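Local coordinates for putative vitamin-B12 independent methionine synthase family protein (Listeria monocytogenes, PDB 1YPX) that probably transfers a methyl group from a methyltetrahydrofolate to homocysteine to form methionine, in a zinc-dependent reaction without vitamin B12, at residues 14-19 against 348-353; 142-147 against 215-220; 152-155 against 160-163. All coordinates share one frame; numbering follows the deposited sequence.

Three contacts in a TIM-barrel-like chain illustrate how packing chemistry follows place in the fold. Contact 1 is buried and joins the ends of the sequence, setting the amide of a glutamine against two aliphatic side chains. Contacts 2 and 3, both partly buried, are nested within the chain loop that it closes and lie on the opposite side of the molecule's centre. They are aromatic: an offset edge-to-face pair in contact 2, an oblique ring pair with a CH-pi contact in contact 3. They share no helix, contact 2 joining 141-146 to 213-224 and contact 3 joining 152-156 to 158-178, yet His-144 packs on Phe-161 where they meet. Contact 3 is the most peripheral.

Contact 1 of 3, residues 14-19 against 348-353; sequences SILRTK and EEQWDK
Gln-350 of helix 347-364, the last helix of the chain, sets the end of its side chain against Ile-15 and Leu-16 in the loop before helix 19-30. Its CG stands anti to the backbone N (chi1 -178°) and the chain runs straight on, which spans the 7.8 Å between CA of Leu-16 and CA of Gln-350. On this closely packed side Ile-15 crosses the glutamine at a slant, its CD1 3.9 Å from Gln-350 CD. Leu-16 slides past the other way, with CB also 3.9 Å from Gln-350 CD, and Phe-336 touches both Leu-16 and Gln-350. The looser side lies around the flank of the helix, where Glu-348 and Asp-352 are exposed. Trp-351 stays clear of close contact with the loop and packs instead on Tyr-48, Lys-52 and Val-56 of helix 35-56. Within the buried part, the modelled NE2 of Gln-350 lies 2.7 Å from Leu-16 N. The amide was probably built turned over; reversed, it would place its oxygen near that backbone nitrogen, perhaps as an acceptor. The chemistry thus implies a polar amide set against aliphatic Ile-15 and Leu-16, with Phe-336 beside it, joining the N-terminal loop of this TIM-barrel-like fold to its C-terminal helix.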
loop_
_atom_site.group_PDB
_atom_site.type_symbol
_atom_site.label_atom_id
_atom_site.label_comp_id
_atom_site.label_asym_id
_atom_site.label_seq_id
_atom_site.Cartn_x
_atom_site.Cartn_y
_atom_site.Cartn_z
ATOM N N SER A 14 3.396 -5.626 3.569
ATOM C CA SER A 14 3.110 -6.635 4.593
ATOM C C SER A 14 4.148 -7.748 4.614
ATOM O O SER A 14 4.611 -8.192 3.571
ATOM C CB SER A 14 1.730 -7.261 4.385
ATOM O OG SER A 14 1.771 -8.214 3.339
ATOM N N ILE A 15 4.498 -8.194 5.814
ATOM C CA ILE A 15 5.464 -9.267 6.009
ATOM C C ILE A 15 4.790 -10.392 6.809
ATOM O O ILE A 15 3.864 -10.148 7.590
ATOM C CB ILE A 15 6.725 -8.753 6.786
ATOM C CG1 ILE A 15 7.621 -7.904 5.868
ATOM C CG2 ILE A 15 7.496 -9.915 7.384
ATOM C CD1 ILE A 15 8.120 -8.642 4.620
ATOM N N LEU A 16 5.255 -11.622 6.602
ATOM C CA LEU A 16 4.729 -12.808 7.290
ATOM C C LEU A 16 4.799 -12.706 8.806
ATOM O O LEU A 16 5.854 -12.408 9.363
ATOM C CB LEU A 16 5.527 -14.035 6.865
ATOM C CG LEU A 16 4.978 -14.971 5.798
ATOM C CD1 LEU A 16 4.442 -14.207 4.586
ATOM C CD2 LEU A 16 6.103 -15.894 5.397
ATOM N N ARG A 17 3.695 -12.997 9.480
ATOM C CA ARG A 17 3.669 -12.935 10.942
ATOM C C ARG A 17 4.538 -14.035 11.565
ATOM O O ARG A 17 4.390 -15.209 11.234
ATOM C CB ARG A 17 2.229 -13.072 11.472
ATOM C CG ARG A 17 1.198 -12.116 10.844
ATOM C CD ARG A 17 0.821 -12.548 9.416
ATOM N NE ARG A 17 1.486 -13.807 9.054
ATOM C CZ ARG A 17 1.418 -14.395 7.865
ATOM N NH1 ARG A 17 0.701 -13.851 6.891
ATOM N NH2 ARG A 17 2.091 -15.519 7.650
ATOM N N THR A 18 5.444 -13.658 12.463
ATOM C CA THR A 18 6.299 -14.645 13.119
ATOM C C THR A 18 5.512 -15.375 14.193
ATOM O O THR A 18 4.345 -15.062 14.448
ATOM C CB THR A 18 7.512 -13.996 13.794
ATOM O OG1 THR A 18 7.067 -12.991 14.711
ATOM C CG2 THR A 18 8.420 -13.371 12.756
ATOM N N LYS A 19 6.152 -16.352 14.827
ATOM C CA LYS A 19 5.492 -17.105 15.882
ATOM C C LYS A 19 5.351 -16.232 17.131
ATOM O O LYS A 19 4.416 -16.400 17.913
ATOM C CB LYS A 19 6.267 -18.399 16.190
ATOM C CG LYS A 19 5.715 -19.195 17.379
ATOM C CD LYS A 19 6.092 -20.681 17.336
ATOM C CE LYS A 19 5.050 -21.525 16.589
ATOM N NZ LYS A 19 3.729 -21.615 17.294
ATOM N N GLU A 348 11.816 -18.162 5.758
ATOM C CA GLU A 348 13.072 -18.268 5.019
ATOM C C GLU A 348 12.850 -17.928 3.545
ATOM O O GLU A 348 13.539 -17.082 2.970
ATOM C CB GLU A 348 13.619 -19.693 5.141
ATOM C CG GLU A 348 15.003 -19.918 4.527
ATOM C CD GLU A 348 15.319 -21.400 4.329
ATOM O OE1 GLU A 348 14.949 -21.957 3.264
ATOM O OE2 GLU A 348 15.921 -22.006 5.246
ATOM N N GLU A 349 11.871 -18.593 2.944
ATOM C CA GLU A 349 11.551 -18.375 1.540
ATOM C C GLU A 349 11.296 -16.894 1.255
ATOM O O GLU A 349 11.757 -16.358 0.246
ATOM C CB GLU A 349 10.322 -19.213 1.165
ATOM C CG GLU A 349 10.589 -20.248 0.085
ATOM C CD GLU A 349 10.624 -19.639 -1.306
ATOM O OE1 GLU A 349 9.641 -19.837 -2.060
ATOM O OE2 GLU A 349 11.624 -18.953 -1.641
ATOM N N GLN A 350 10.568 -16.250 2.167
ATOM C CA GLN A 350 10.202 -14.832 2.083
ATOM C C GLN A 350 11.390 -13.902 1.825
ATOM O O GLN A 350 11.476 -13.246 0.777
ATOM C CB GLN A 350 9.494 -14.397 3.382
ATOM C CG GLN A 350 9.013 -12.930 3.425
ATOM C CD GLN A 350 8.438 -12.522 4.786
ATOM O OE1 GLN A 350 9.125 -12.562 5.799
ATOM N NE2 GLN A 350 7.177 -12.121 4.800
ATOM N N TRP A 351 12.301 -13.844 2.791
ATOM C CA TRP A 351 13.466 -12.984 2.667
ATOM C C TRP A 351 14.343 -13.378 1.490
ATOM O O TRP A 351 15.033 -12.539 0.913
ATOM C CB TRP A 351 14.265 -12.982 3.979
ATOM C CG TRP A 351 13.495 -12.333 5.133
ATOM C CD1 TRP A 351 13.019 -11.039 5.197
ATOM C CD2 TRP A 351 13.091 -12.964 6.358
ATOM N NE1 TRP A 351 12.349 -10.840 6.382
ATOM C CE2 TRP A 351 12.377 -12.000 7.109
ATOM C CE3 TRP A 351 13.262 -14.249 6.890
ATOM C CZ2 TRP A 351 11.835 -12.286 8.369
ATOM C CZ3 TRP A 351 12.719 -14.533 8.148
ATOM C CH2 TRP A 351 12.015 -13.554 8.870
ATOM N N ASP A 352 14.309 -14.650 1.113
ATOM C CA ASP A 352 15.113 -15.087 -0.020
ATOM C C ASP A 352 14.581 -14.447 -1.297
ATOM O O ASP A 352 15.349 -13.967 -2.140
ATOM C CB ASP A 352 15.108 -16.612 -0.127
ATOM C CG ASP A 352 16.097 -17.256 0.825
ATOM O OD1 ASP A 352 16.215 -18.506 0.815
ATOM O OD2 ASP A 352 16.759 -16.498 1.581
ATOM N N LYS A 353 13.262 -14.432 -1.440
ATOM C CA LYS A 353 12.674 -13.811 -2.608
ATOM C C LYS A 353 12.937 -12.302 -2.587
ATOM O O LYS A 353 12.930 -11.654 -3.632
ATOM C CB LYS A 353 11.176 -14.099 -2.659
ATOM C CG LYS A 353 10.852 -15.547 -2.967
ATOM C CD LYS A 353 9.354 -15.778 -2.970
ATOM C CE LYS A 353 8.975 -16.926 -3.895
ATOM N NZ LYS A 353 9.344 -16.620 -5.317
#

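Contact 2 of 3, residues 142-147 against 215-220; sequences MLHYRG and ETYKNL
The ring of Tyr-217 points an edge at the face of His-144 in an offset edge-to-face (T-shaped) pair, with centroids 5.3 Å apart and planes at 83°. CE2 does the touching: it sits over one face of the imidazole, 3.6 Å from His-144 ND1 and 3.9 Å from His-144 CG. Farther along the tyrosine, OH lies 3.5 Å from His-144 ND1 and 3.5 Å from Tyr-145 CB. Torsions then account for the meeting. Tyr-217 holds CG anti to its carbonyl carbon (chi1 -68°), which carries the ring across to helix 141-146, while His-144, with CG opposite the backbone N (chi1 175°), reaches out from that helix to be met at about a right angle. In the next shell, Tyr-217 also touches Ala-141 and Ser-190, and His-144 packs on Phe-161 of helix 158-178. Tyr-145 turns the end of its side chain away from helix 213-224 and pairs edge-to-face with Tyr-193. Helix 141-146, which follows strand 132-138, is thereby joined to helix 213-224, which leads toward strand 233-238. The chemistry implies cohesion between these two helices that is mainly aromatic, with the imidazole of partly exposed His-144 at its margin.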
loop_
_atom_site.group_PDB
_atom_site.type_symbol
_atom_site.label_atom_id
_atom_site.label_comp_id
_atom_site.label_asym_id
_atom_site.label_seq_id
_atom_site.Cartn_x
_atom_site.Cartn_y
_atom_site.Cartn_z
HETATM N N MSE A 142 -11.551 2.846 -0.375
HETATM C CA MSE A 142 -11.787 1.551 0.247
HETATM C C MSE A 142 -12.919 1.647 1.272
HETATM O O MSE A 142 -13.596 0.656 1.557
HETATM C CB MSE A 142 -10.501 1.042 0.906
HETATM C CG MSE A 142 -9.528 0.405 -0.077
HETATM SE SE MSE A 142 -9.924 -1.480 -0.445
HETATM C CE MSE A 142 -11.477 -1.310 -1.580
ATOM N N LEU A 143 -13.130 2.849 1.807
ATOM C CA LEU A 143 -14.186 3.088 2.789
ATOM C C LEU A 143 -15.515 3.229 2.078
ATOM O O LEU A 143 -16.544 2.739 2.547
ATOM C CB LEU A 143 -13.918 4.370 3.587
ATOM C CG LEU A 143 -14.964 4.734 4.643
ATOM C CD1 LEU A 143 -15.185 3.562 5.565
ATOM C CD2 LEU A 143 -14.511 5.935 5.431
ATOM N N HIS A 144 -15.483 3.919 0.948
ATOM C CA HIS A 144 -16.675 4.135 0.150
ATOM C C HIS A 144 -17.329 2.805 -0.196
ATOM O O HIS A 144 -18.534 2.635 -0.016
ATOM C CB HIS A 144 -16.305 4.893 -1.125
ATOM C CG HIS A 144 -17.443 5.076 -2.080
ATOM N ND1 HIS A 144 -17.912 4.059 -2.885
ATOM C CD2 HIS A 144 -18.183 6.169 -2.383
ATOM C CE1 HIS A 144 -18.890 4.519 -3.646
ATOM N NE2 HIS A 144 -19.074 5.797 -3.362
ATOM N N TYR A 145 -16.527 1.862 -0.675
ATOM C CA TYR A 145 -17.048 0.561 -1.052
ATOM C C TYR A 145 -17.375 -0.339 0.128
ATOM O O TYR A 145 -18.540 -0.487 0.495
ATOM C CB TYR A 145 -16.071 -0.160 -1.987
ATOM C CG TYR A 145 -16.522 -1.555 -2.389
ATOM C CD1 TYR A 145 -17.839 -1.798 -2.804
ATOM C CD2 TYR A 145 -15.629 -2.630 -2.367
ATOM C CE1 TYR A 145 -18.258 -3.083 -3.187
ATOM C CE2 TYR A 145 -16.037 -3.916 -2.748
ATOM C CZ TYR A 145 -17.349 -4.134 -3.156
ATOM O OH TYR A 145 -17.740 -5.400 -3.533
ATOM N N ARG A 146 -16.344 -0.940 0.713
ATOM C CA ARG A 146 -16.516 -1.856 1.836
ATOM C C ARG A 146 -17.216 -1.249 3.054
ATOM O O ARG A 146 -17.435 -1.931 4.058
ATOM C CB ARG A 146 -15.156 -2.435 2.246
ATOM C CG ARG A 146 -14.563 -3.424 1.242
ATOM C CD ARG A 146 -14.280 -4.787 1.881
ATOM N NE ARG A 146 -15.507 -5.476 2.283
ATOM C CZ ARG A 146 -16.403 -5.978 1.435
ATOM N NH1 ARG A 146 -16.215 -5.877 0.125
ATOM N NH2 ARG A 146 -17.495 -6.577 1.899
ATOM N N GLY A 147 -17.580 0.026 2.958
ATOM C CA GLY A 147 -18.249 0.690 4.066
ATOM C C GLY A 147 -19.741 0.905 3.878
ATOM O O GLY A 147 -20.192 1.395 2.836
ATOM N N GLU A 215 -14.603 7.370 -11.545
ATOM C CA GLU A 215 -14.691 8.819 -11.487
ATOM C C GLU A 215 -14.759 9.256 -10.023
ATOM O O GLU A 215 -13.903 10.017 -9.551
ATOM C CB GLU A 215 -15.937 9.294 -12.244
ATOM C CG GLU A 215 -15.883 10.744 -12.716
ATOM C CD GLU A 215 -14.803 10.990 -13.760
ATOM O OE1 GLU A 215 -14.758 12.113 -14.312
ATOM O OE2 GLU A 215 -14.000 10.066 -14.027
ATOM N N THR A 216 -15.769 8.772 -9.303
ATOM C CA THR A 216 -15.911 9.124 -7.893
ATOM C C THR A 216 -14.569 8.869 -7.181
ATOM O O THR A 216 -14.092 9.714 -6.417
ATOM C CB THR A 216 -17.054 8.308 -7.212
ATOM O OG1 THR A 216 -16.716 6.920 -7.187
ATOM C CG2 THR A 216 -18.359 8.477 -7.974
ATOM N N TYR A 217 -13.951 7.724 -7.481
ATOM C CA TYR A 217 -12.664 7.332 -6.900
ATOM C C TYR A 217 -11.494 8.212 -7.337
ATOM O O TYR A 217 -10.750 8.715 -6.497
ATOM C CB TYR A 217 -12.349 5.874 -7.245
ATOM C CG TYR A 217 -13.267 4.866 -6.587
ATOM C CD1 TYR A 217 -13.099 3.500 -6.802
ATOM C CD2 TYR A 217 -14.290 5.278 -5.724
ATOM C CE1 TYR A 217 -13.921 2.565 -6.174
ATOM C CE2 TYR A 217 -15.118 4.354 -5.090
ATOM C CZ TYR A 217 -14.924 2.997 -5.319
ATOM O OH TYR A 217 -15.714 2.073 -4.676
ATOM N N LYS A 218 -11.323 8.395 -8.643
ATOM C CA LYS A 218 -10.231 9.230 -9.143
ATOM C C LYS A 218 -10.277 10.613 -8.500
ATOM O O LYS A 218 -9.244 11.164 -8.111
ATOM C CB LYS A 218 -10.307 9.383 -10.663
ATOM C CG LYS A 218 -9.346 10.432 -11.213
ATOM C CD LYS A 218 -9.961 11.181 -12.389
ATOM C CE LYS A 218 -11.194 11.992 -11.963
ATOM N NZ LYS A 218 -11.994 12.524 -13.122
ATOM N N ASN A 219 -11.473 11.176 -8.395
ATOM C CA ASN A 219 -11.632 12.490 -7.791
ATOM C C ASN A 219 -11.456 12.415 -6.281
ATOM O O ASN A 219 -10.960 13.352 -5.657
ATOM C CB ASN A 219 -13.013 13.055 -8.129
ATOM C CG ASN A 219 -13.205 13.268 -9.619
ATOM O OD1 ASN A 219 -12.540 14.106 -10.228
ATOM N ND2 ASN A 219 -14.112 12.504 -10.215
ATOM N N LEU A 220 -11.867 11.295 -5.699
ATOM C CA LEU A 220 -11.740 11.089 -4.258
ATOM C C LEU A 220 -10.268 11.027 -3.858
ATOM O O LEU A 220 -9.843 11.677 -2.895
ATOM C CB LEU A 220 -12.433 9.789 -3.850
ATOM C CG LEU A 220 -12.226 9.350 -2.400
ATOM C CD1 LEU A 220 -12.656 10.456 -1.442
ATOM C CD2 LEU A 220 -13.024 8.078 -2.142
#

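Contact 3 of 3, residues 152-155 against 160-163; sequences QPYL and KFAN
Lys-160 meets Tyr-154 with the middle of its side chain rather than its charged end. The chain bends at chi2 (-74°), bringing CD to the edge of the tyrosine ring, in its plane and 3.3 Å from Tyr-154 CE1. A second bend, at chi4, carries NZ back toward Pro-153, where it comes to 4.3 Å from Pro-153 CB. The lysine therefore lays its aliphatic part against the ring while its ammonium group ends beside the proline, at the partly exposed side of the contact.

Phe-161 follows and supplies the closest approach of alpha carbons, its CA 4.7 Å from CA of Tyr-154. That same Phe-161 CA sits over a face of the tyrosine ring in a CH-pi contact, 3.9 Å from the centroid of the Tyr-154 ring and 29° off its normal. Beyond it, Phe-161 CB packs 3.6 Å from Tyr-154 CB. The phenyl ring then approaches through CD1, 3.5 Å from Tyr-154 CD2, with the two ring planes inclined at 57° in an oblique pairing. Tyr-154 is consequently engaged on a face by Phe-161 and at an edge by Lys-160.

One residue past Asn-163, Asp-164 takes up the polar end of the tyrosine: Tyr-154 OH is hydrogen-bonded to Asp-164 OD1 and also to the backbone N of Ile-109. Ile-109 touches Phe-161 as well, so strand 108-110 borders the pair. The contact folds the short helix 152-156 back against the opening turns of helix 158-178. Its chemistry implies a buried tyrosine held by carbon contacts on one face and at one edge of the ring, and by two hydrogen bonds at the hydroxyl, which together tie the two successive helices to a neighbouring strand.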
loop_
_atom_site.group_PDB
_atom_site.type_symbol
_atom_site.label_atom_id
_atom_site.label_comp_id
_atom_site.label_asym_id
_atom_site.label_seq_id
_atom_site.Cartn_x
_atom_site.Cartn_y
_atom_site.Cartn_z
ATOM N N GLN A 152 -27.244 9.874 8.005
ATOM C CA GLN A 152 -28.340 10.365 7.190
ATOM C C GLN A 152 -27.878 11.286 6.075
ATOM O O GLN A 152 -28.181 11.054 4.903
ATOM C CB GLN A 152 -29.367 11.078 8.069
ATOM C CG GLN A 152 -30.503 10.184 8.527
ATOM C CD GLN A 152 -30.123 9.219 9.654
ATOM O OE1 GLN A 152 -30.845 8.250 9.908
ATOM N NE2 GLN A 152 -29.007 9.486 10.338
ATOM N N PRO A 153 -27.128 12.343 6.420
ATOM C CA PRO A 153 -26.693 13.224 5.340
ATOM C C PRO A 153 -25.908 12.552 4.224
ATOM O O PRO A 153 -26.292 12.664 3.055
ATOM C CB PRO A 153 -25.918 14.323 6.070
ATOM C CG PRO A 153 -25.521 13.687 7.377
ATOM C CD PRO A 153 -26.708 12.855 7.735
ATOM N N TYR A 154 -24.829 11.845 4.556
ATOM C CA TYR A 154 -24.030 11.179 3.520
ATOM C C TYR A 154 -24.953 10.271 2.716
ATOM O O TYR A 154 -24.752 10.036 1.523
ATOM C CB TYR A 154 -22.910 10.328 4.134
ATOM C CG TYR A 154 -21.896 11.073 4.978
ATOM C CD1 TYR A 154 -21.655 12.437 4.789
ATOM C CD2 TYR A 154 -21.124 10.395 5.914
ATOM C CE1 TYR A 154 -20.662 13.101 5.510
ATOM C CE2 TYR A 154 -20.128 11.047 6.637
ATOM C CZ TYR A 154 -19.897 12.396 6.428
ATOM O OH TYR A 154 -18.863 13.014 7.101
ATOM N N LEU A 155 -25.973 9.758 3.389
ATOM C CA LEU A 155 -26.933 8.884 2.752
ATOM C C LEU A 155 -27.812 9.645 1.770
ATOM O O LEU A 155 -28.328 9.057 0.819
ATOM C CB LEU A 155 -27.786 8.228 3.825
ATOM C CG LEU A 155 -28.213 6.785 3.581
ATOM C CD1 LEU A 155 -27.045 5.920 3.125
ATOM C CD2 LEU A 155 -28.811 6.272 4.878
ATOM N N LYS A 160 -21.281 15.147 -0.261
ATOM C CA LYS A 160 -20.974 15.477 1.128
ATOM C C LYS A 160 -20.063 14.401 1.725
ATOM O O LYS A 160 -19.053 14.712 2.361
ATOM C CB LYS A 160 -22.277 15.586 1.929
ATOM C CG LYS A 160 -22.252 16.592 3.068
ATOM C CD LYS A 160 -21.440 16.108 4.257
ATOM C CE LYS A 160 -21.482 17.113 5.416
ATOM N NZ LYS A 160 -22.848 17.318 5.987
ATOM N N PHE A 161 -20.419 13.139 1.496
ATOM C CA PHE A 161 -19.638 12.008 1.998
ATOM C C PHE A 161 -18.206 12.025 1.466
ATOM O O PHE A 161 -17.248 11.941 2.242
ATOM C CB PHE A 161 -20.305 10.688 1.611
ATOM C CG PHE A 161 -19.483 9.479 1.939
ATOM C CD1 PHE A 161 -19.105 9.210 3.250
ATOM C CD2 PHE A 161 -19.101 8.592 0.935
ATOM C CE1 PHE A 161 -18.361 8.067 3.557
ATOM C CE2 PHE A 161 -18.354 7.442 1.229
ATOM C CZ PHE A 161 -17.982 7.177 2.539
ATOM N N ALA A 162 -18.068 12.153 0.144
ATOM C CA ALA A 162 -16.752 12.180 -0.497
ATOM C C ALA A 162 -15.892 13.331 0.006
ATOM O O ALA A 162 -14.702 13.155 0.267
ATOM C CB ALA A 162 -16.899 12.267 -2.014
ATOM N N ASN A 163 -16.482 14.510 0.151
ATOM C CA ASN A 163 -15.713 15.653 0.632
ATOM C C ASN A 163 -15.084 15.428 2.007
ATOM O O ASN A 163 -13.872 15.524 2.145
ATOM C CB ASN A 163 -16.580 16.911 0.666
ATOM C CG ASN A 163 -17.154 17.264 -0.692
ATOM O OD1 ASN A 163 -17.781 18.316 -0.856
ATOM N ND2 ASN A 163 -16.951 16.383 -1.677
#